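PDB 7CO3: AlgW protein from Pseudomonas aeruginosa, which probably acts as a serine endopeptidase of the HtrA type, cutting peptide bonds within protein substrates. Local coordinates for residues Met167-Ile175 / Ala230-Ile239; Asp214-Pro224 / Gly250-Pro260. The protein carries 1 engineered substitution. One frame throughout, in Å; residues are numbered along the deposited sequence.

Contact 1. Residues Met167-Ile175 / Ala230-Ile239; sequences MTLGRSDGI and ALVDAAGNLI
Thr168 and Gly170 take hold of Leu238 through its backbone, illustrating how an irregular connecting segment can be fixed to a hairpin by very few polar contacts. Leu238 N donates to Thr168 O over 2.9 Å in an almost straight bond, while Gly170 N reaches Leu238 O at 2.7 Å from above the carbonyl plane. Together they form a single bridge centred on Leu169 and Leu238. Beside it, Gly170 N lies against Asn237 CB and Gly170 CA comes near Ile239 CG2.

The apolar contacts flank this bridge. With CG anti to the backbone N (chi1 -175°) and bends at its next two torsions, Met167 crosses Leu238 at about a right angle. Its CG is pressed to 3.4 Å from Leu238 CB, and beyond this tight spot Met167 CE curls round to Ala230 CB at 4.0 Å. Leu169 adds a looser methyl contact, CD2 against Leu238 CD2. From strand 104-113, Val110 packs on Met167, and Met112 on Leu169 and Leu238. Farther along the chain, Ile175 CG2 lies 3.9 Å from Ile239 CG2.

The turn is held by Asp233. Its OD1 accepts Ala235 N (2.9 Å) and Asn237 N (2.8 Å) from opposite faces of the carboxylate, the first bond making an Asx turn. Asn237 ND2 meets the syn lone pair of Asp233 OD2 at 3.2 Å, almost exactly in its own amide plane, which helps fix the amide rotation, with Asn237 OD1 beside Thr168 CG2.

Asp233-Gly236 is a type I turn followed by a G1 bulge at Gly236, the classic tight end of a beta hairpin. Here it belongs to the second barrel of a chymotrypsin-like fold, and the segment running beside its second strand comes from the connection between the two barrels.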
# COMPACT_ATOMS: atom_id res chain seq x y z
N MET B 167 5.99 23.32 12.89
CA MET B 167 6.47 22.70 11.67
C MET B 167 7.36 23.66 10.89
O MET B 167 7.07 24.85 10.79
CB MET B 167 5.27 22.30 10.82
CG MET B 167 5.65 21.55 9.60
SD MET B 167 6.21 19.90 10.04
CE MET B 167 4.69 19.24 10.66
N THR B 168 8.45 23.13 10.34
CA THR B 168 9.22 23.84 9.33
C THR B 168 8.51 23.72 8.00
O THR B 168 7.85 22.71 7.73
CB THR B 168 10.63 23.27 9.20
OG1 THR B 168 11.26 23.26 10.48
CG2 THR B 168 11.47 24.12 8.26
N LEU B 169 8.66 24.72 7.15
CA LEU B 169 7.99 24.71 5.86
C LEU B 169 8.92 24.23 4.76
O LEU B 169 10.08 24.62 4.69
CB LEU B 169 7.50 26.11 5.51
CG LEU B 169 6.52 26.74 6.48
CD1 LEU B 169 6.28 28.15 5.97
CD2 LEU B 169 5.18 25.95 6.59
N GLY B 170 8.40 23.36 3.89
CA GLY B 170 9.07 23.01 2.66
C GLY B 170 8.63 23.93 1.53
O GLY B 170 7.96 24.94 1.73
N ARG B 171 9.02 23.56 0.33
CA ARG B 171 8.66 24.32 -0.86
C ARG B 171 7.84 23.41 -1.76
O ARG B 171 8.38 22.51 -2.41
CB ARG B 171 9.91 24.84 -1.55
CG ARG B 171 10.66 25.88 -0.71
CD ARG B 171 11.97 26.29 -1.37
NE ARG B 171 13.14 25.58 -0.85
CZ ARG B 171 13.62 24.44 -1.36
NH1 ARG B 171 14.69 23.87 -0.82
NH2 ARG B 171 13.03 23.88 -2.41
N SER B 172 6.52 23.62 -1.79
CA SER B 172 5.65 22.70 -2.51
C SER B 172 5.81 22.85 -4.03
O SER B 172 5.54 21.90 -4.77
CB SER B 172 4.19 22.87 -2.09
OG SER B 172 3.74 24.22 -2.00
N ASP B 173 6.25 24.01 -4.52
CA ASP B 173 6.61 24.07 -5.94
C ASP B 173 7.98 23.44 -6.18
O ASP B 173 8.24 22.91 -7.26
CB ASP B 173 6.56 25.50 -6.45
CG ASP B 173 6.79 25.61 -7.96
OD1 ASP B 173 6.54 26.70 -8.51
OD2 ASP B 173 7.23 24.61 -8.59
N GLY B 174 8.84 23.44 -5.15
CA GLY B 174 10.15 22.83 -5.22
C GLY B 174 10.18 21.32 -5.21
O GLY B 174 11.27 20.75 -5.22
N ILE B 175 9.04 20.64 -5.18
CA ILE B 175 9.05 19.19 -5.15
C ILE B 175 8.99 18.66 -6.57
O ILE B 175 8.45 19.31 -7.47
CB ILE B 175 7.90 18.60 -4.30
CG1 ILE B 175 6.56 18.79 -5.02
CG2 ILE B 175 7.90 19.17 -2.88
CD1 ILE B 175 5.34 18.35 -4.22
N ALA B 230 0.07 16.02 8.28
CA ALA B 230 1.18 16.55 7.50
C ALA B 230 1.65 15.59 6.40
O ALA B 230 1.85 14.40 6.66
CB ALA B 230 2.37 16.88 8.40
N LEU B 231 1.87 16.11 5.20
CA LEU B 231 2.77 15.47 4.25
C LEU B 231 4.10 16.20 4.31
O LEU B 231 4.14 17.43 4.13
CB LEU B 231 2.22 15.49 2.82
CG LEU B 231 3.00 14.71 1.78
CD1 LEU B 231 2.95 13.19 2.12
CD2 LEU B 231 2.40 15.02 0.38
N VAL B 232 5.17 15.46 4.50
CA VAL B 232 6.48 16.04 4.77
C VAL B 232 7.49 15.50 3.77
O VAL B 232 7.34 14.38 3.27
CB VAL B 232 6.78 15.69 6.25
CG1 VAL B 232 8.03 14.91 6.46
CG2 VAL B 232 6.58 16.89 7.15
N ASP B 233 8.52 16.29 3.44
CA ASP B 233 9.56 15.84 2.51
C ASP B 233 10.55 14.98 3.26
O ASP B 233 10.43 14.77 4.46
CB ASP B 233 10.25 17.02 1.79
CG ASP B 233 11.08 17.93 2.75
OD1 ASP B 233 11.41 17.52 3.88
OD2 ASP B 233 11.38 19.08 2.36
N ALA B 234 11.59 14.50 2.57
CA ALA B 234 12.51 13.54 3.19
C ALA B 234 13.32 14.13 4.33
O ALA B 234 13.92 13.38 5.10
CB ALA B 234 13.45 12.95 2.14
N ALA B 235 13.36 15.47 4.46
CA ALA B 235 14.05 16.11 5.58
C ALA B 235 13.09 16.55 6.67
O ALA B 235 13.52 17.14 7.67
CB ALA B 235 14.87 17.32 5.09
N GLY B 236 11.79 16.27 6.53
CA GLY B 236 10.85 16.63 7.56
C GLY B 236 10.18 17.99 7.39
O GLY B 236 9.50 18.43 8.31
N ASN B 237 10.35 18.66 6.25
CA ASN B 237 9.70 19.94 6.05
C ASN B 237 8.32 19.73 5.45
O ASN B 237 8.13 18.87 4.60
CB ASN B 237 10.51 20.87 5.15
CG ASN B 237 11.95 21.02 5.60
OD1 ASN B 237 12.22 21.60 6.64
ND2 ASN B 237 12.88 20.49 4.82
N LEU B 238 7.39 20.59 5.85
CA LEU B 238 6.00 20.47 5.42
C LEU B 238 5.82 20.86 3.95
O LEU B 238 6.11 21.99 3.56
CB LEU B 238 5.11 21.35 6.28
CG LEU B 238 3.61 21.32 5.99
CD1 LEU B 238 3.00 19.93 6.35
CD2 LEU B 238 2.93 22.48 6.75
N ILE B 239 5.26 19.93 3.17
CA ILE B 239 4.89 20.20 1.79
C ILE B 239 3.39 20.14 1.53
O ILE B 239 2.95 20.59 0.46
CB ILE B 239 5.64 19.27 0.81
CG1 ILE B 239 5.34 17.78 1.11
CG2 ILE B 239 7.15 19.52 0.92
CD1 ILE B 239 5.90 16.83 0.06

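Contact 2. Residues Asp214-Pro224 / Gly250-Pro260; sequences DFIQTDAAINP and GGSQGIGFAIP
Ile216 and Ala258 form a hydrogen-bonded pair in an antiparallel strand pairing of the second barrel of the chymotrypsin-like fold. Ala258 N reaches Ile216 O at 2.7 Å, with the reciprocal bond at 2.9 Å from Ile216 N to Ala258 O, and Thr218 and Gly256 repeat the two-way pattern. Between them Gln217 faces Phe257 as a non-hydrogen-bonded pair.

The strand pairing is the tightly packed part. Phe215, its CG beside the backbone N (chi1 -71°), lies alongside Ile259 and sets CE1 3.7 Å from Ile259 CG1. Its ring is oblique to that of Phe257, planes 57° apart. The extended Gln217 runs beside Phe257, Gln217 CG 3.6 Å from Phe257 CE1, while Gln217 OE1 accepts a hydrogen bond from Arg204.

Beyond the Thr218-Gly256 pair, where the chain runs on to Asp219 and back to Gly254, loops and water take over. One water accepts from Gln217 NE2 and donates to Gly254 O; a second links Ile222 O with Ser252 OG. Gly250, at the far end, is exposed, but neighbouring subunits cover much of this side: Asn223 ND2 donates to Gln253 O of the third subunit. The other amide atom, Asn223 OD1, stays within the chain and accepts Ser252 N at 2.9 Å from above its carbonyl plane.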
# COMPACT_ATOMS: atom_id res chain seq x y z
N ASP B 214 -5.36 21.79 -6.30
CA ASP B 214 -3.99 21.76 -6.82
C ASP B 214 -3.22 20.61 -6.14
O ASP B 214 -2.08 20.77 -5.71
CB ASP B 214 -3.31 23.11 -6.60
CG ASP B 214 -2.08 23.29 -7.46
OD1 ASP B 214 -1.98 22.59 -8.49
OD2 ASP B 214 -1.23 24.15 -7.12
N PHE B 215 -3.84 19.43 -6.05
CA PHE B 215 -3.35 18.39 -5.14
C PHE B 215 -1.99 17.84 -5.55
O PHE B 215 -1.69 17.66 -6.73
CB PHE B 215 -4.35 17.23 -5.05
CG PHE B 215 -5.62 17.55 -4.32
CD1 PHE B 215 -5.62 17.71 -2.93
CD2 PHE B 215 -6.81 17.69 -4.99
CE1 PHE B 215 -6.80 18.02 -2.25
CE2 PHE B 215 -7.99 18.00 -4.30
CZ PHE B 215 -7.98 18.17 -2.94
N ILE B 216 -1.18 17.62 -4.56
CA ILE B 216 -0.10 16.65 -4.61
C ILE B 216 -0.71 15.27 -4.45
O ILE B 216 -1.61 15.07 -3.61
CB ILE B 216 0.92 16.94 -3.50
CG1 ILE B 216 1.47 18.37 -3.65
CG2 ILE B 216 2.05 15.95 -3.58
CD1 ILE B 216 2.19 18.90 -2.36
N GLN B 217 -0.25 14.32 -5.27
CA GLN B 217 -0.63 12.91 -5.17
C GLN B 217 0.53 12.12 -4.55
O GLN B 217 1.70 12.38 -4.84
CB GLN B 217 -1.02 12.36 -6.55
CG GLN B 217 -1.74 11.02 -6.53
CD GLN B 217 -2.06 10.48 -7.91
OE1 GLN B 217 -2.57 11.19 -8.78
NE2 GLN B 217 -1.73 9.19 -8.12
N THR B 218 0.22 11.15 -3.68
CA THR B 218 1.30 10.38 -3.05
C THR B 218 0.87 8.94 -2.85
O THR B 218 -0.31 8.68 -2.63
CB THR B 218 1.72 10.98 -1.68
OG1 THR B 218 2.77 10.19 -1.11
CG2 THR B 218 0.54 11.00 -0.69
N ASP B 219 1.82 8.00 -2.91
CA ASP B 219 1.45 6.63 -2.55
C ASP B 219 1.79 6.29 -1.10
O ASP B 219 1.57 5.16 -0.70
CB ASP B 219 2.05 5.62 -3.53
CG ASP B 219 3.58 5.59 -3.52
OD1 ASP B 219 4.21 6.47 -2.88
OD2 ASP B 219 4.16 4.69 -4.18
N ALA B 220 2.22 7.26 -0.28
CA ALA B 220 2.31 7.00 1.16
C ALA B 220 0.92 6.65 1.69
O ALA B 220 -0.05 7.34 1.39
CB ALA B 220 2.88 8.21 1.90
N ALA B 221 0.81 5.54 2.43
CA ALA B 221 -0.50 5.01 2.81
C ALA B 221 -1.23 6.08 3.60
O ALA B 221 -0.70 6.62 4.57
CB ALA B 221 -0.39 3.71 3.62
N ILE B 222 -2.43 6.41 3.15
CA ILE B 222 -3.25 7.44 3.75
C ILE B 222 -4.65 6.88 3.89
O ILE B 222 -5.21 6.39 2.91
CB ILE B 222 -3.23 8.74 2.93
CG1 ILE B 222 -1.89 9.44 3.12
CG2 ILE B 222 -4.37 9.66 3.36
CD1 ILE B 222 -1.68 10.53 2.06
N ASN B 223 -5.18 6.95 5.09
CA ASN B 223 -6.43 6.32 5.50
C ASN B 223 -7.34 7.30 6.20
O ASN B 223 -6.89 8.36 6.64
CB ASN B 223 -6.12 5.16 6.45
CG ASN B 223 -5.62 3.94 5.69
OD1 ASN B 223 -6.40 3.29 5.01
ND2 ASN B 223 -4.33 3.64 5.81
N PRO B 224 -8.65 6.99 6.33
CA PRO B 224 -9.51 7.79 7.23
C PRO B 224 -8.83 7.96 8.57
O PRO B 224 -8.26 7.03 9.12
CB PRO B 224 -10.80 6.97 7.33
CG PRO B 224 -10.84 6.14 6.00
CD PRO B 224 -9.37 5.86 5.70
N GLY B 250 -12.46 1.69 0.95
CA GLY B 250 -12.56 2.31 2.26
C GLY B 250 -11.23 2.60 2.92
O GLY B 250 -11.21 3.23 3.99
N GLY B 251 -10.12 2.18 2.32
CA GLY B 251 -8.83 2.50 2.86
C GLY B 251 -7.78 2.57 1.78
O GLY B 251 -8.08 2.53 0.59
N SER B 252 -6.53 2.73 2.21
CA SER B 252 -5.49 3.12 1.27
C SER B 252 -5.31 2.05 0.18
O SER B 252 -5.24 0.84 0.46
CB SER B 252 -4.17 3.34 1.99
OG SER B 252 -3.21 3.82 1.04
N GLN B 253 -5.26 2.53 -1.06
CA GLN B 253 -4.80 1.75 -2.21
C GLN B 253 -3.65 2.45 -2.90
O GLN B 253 -3.41 2.20 -4.08
CB GLN B 253 -5.98 1.44 -3.14
CG GLN B 253 -6.98 0.49 -2.41
CD GLN B 253 -8.22 0.07 -3.17
OE1 GLN B 253 -8.71 0.78 -4.04
NE2 GLN B 253 -8.73 -1.12 -2.84
N GLY B 254 -2.92 3.32 -2.18
CA GLY B 254 -1.76 4.01 -2.70
C GLY B 254 -2.05 5.24 -3.56
O GLY B 254 -1.14 5.71 -4.24
N ILE B 255 -3.28 5.74 -3.58
CA ILE B 255 -3.64 6.94 -4.35
C ILE B 255 -4.20 7.95 -3.34
O ILE B 255 -5.39 7.99 -3.06
CB ILE B 255 -4.66 6.62 -5.45
CG1 ILE B 255 -4.21 5.45 -6.35
CG2 ILE B 255 -5.01 7.92 -6.29
CD1 ILE B 255 -3.01 5.69 -7.10
N GLY B 256 -3.34 8.80 -2.77
CA GLY B 256 -3.78 9.82 -1.82
C GLY B 256 -3.43 11.23 -2.28
O GLY B 256 -2.54 11.41 -3.09
N PHE B 257 -4.05 12.24 -1.66
CA PHE B 257 -4.01 13.62 -2.16
C PHE B 257 -3.79 14.59 -1.02
O PHE B 257 -4.48 14.52 -0.00
CB PHE B 257 -5.31 13.95 -2.87
CG PHE B 257 -5.59 13.06 -4.03
CD1 PHE B 257 -4.85 13.19 -5.19
CD2 PHE B 257 -6.58 12.07 -3.95
CE1 PHE B 257 -5.10 12.38 -6.28
CE2 PHE B 257 -6.82 11.25 -5.02
CZ PHE B 257 -6.07 11.39 -6.18
N ALA B 258 -2.80 15.49 -1.19
CA ALA B 258 -2.48 16.48 -0.18
C ALA B 258 -2.58 17.89 -0.78
O ALA B 258 -2.23 18.09 -1.94
CB ALA B 258 -1.06 16.24 0.40
N ILE B 259 -3.09 18.84 0.01
CA ILE B 259 -3.14 20.25 -0.41
C ILE B 259 -1.75 20.86 -0.28
O ILE B 259 -1.19 20.86 0.80
CB ILE B 259 -4.17 21.02 0.43
CG1 ILE B 259 -5.55 20.41 0.24
CG2 ILE B 259 -4.16 22.52 0.05
CD1 ILE B 259 -6.58 20.79 1.34
N PRO B 260 -1.18 21.39 -1.36
CA PRO B 260 0.18 21.94 -1.31
C PRO B 260 0.32 23.09 -0.31
O PRO B 260 -0.61 23.87 -0.09
CB PRO B 260 0.41 22.46 -2.74
CG PRO B 260 -0.63 21.92 -3.54
CD PRO B 260 -1.84 21.68 -2.65
O HOH W 1 -0.36 7.62 -5.93
O HOH W 2 -4.25 6.21 0.06

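Overall arrangement
Both contacts reach one curled sheet, their centres about 15 Å apart, and are interleaved along the chain. Strand 238-245 leaves the hairpin of contact 1 and pairs with strand 256-260 of contact 2. Ile216 packs against contact 1: its CD1 lies 3.4 Å from Ile239 O and 3.7 Å from Ile175 CD1. Leu231 CD2 likewise meets Ala258 CB at 3.7 Å. The short link from Pro224 to Ala230 joins the two contacts and carries the engineered alanine, at the position where this family has its nucleophilic serine, so one segment of each contact flanks the probable active-site turn in the chain.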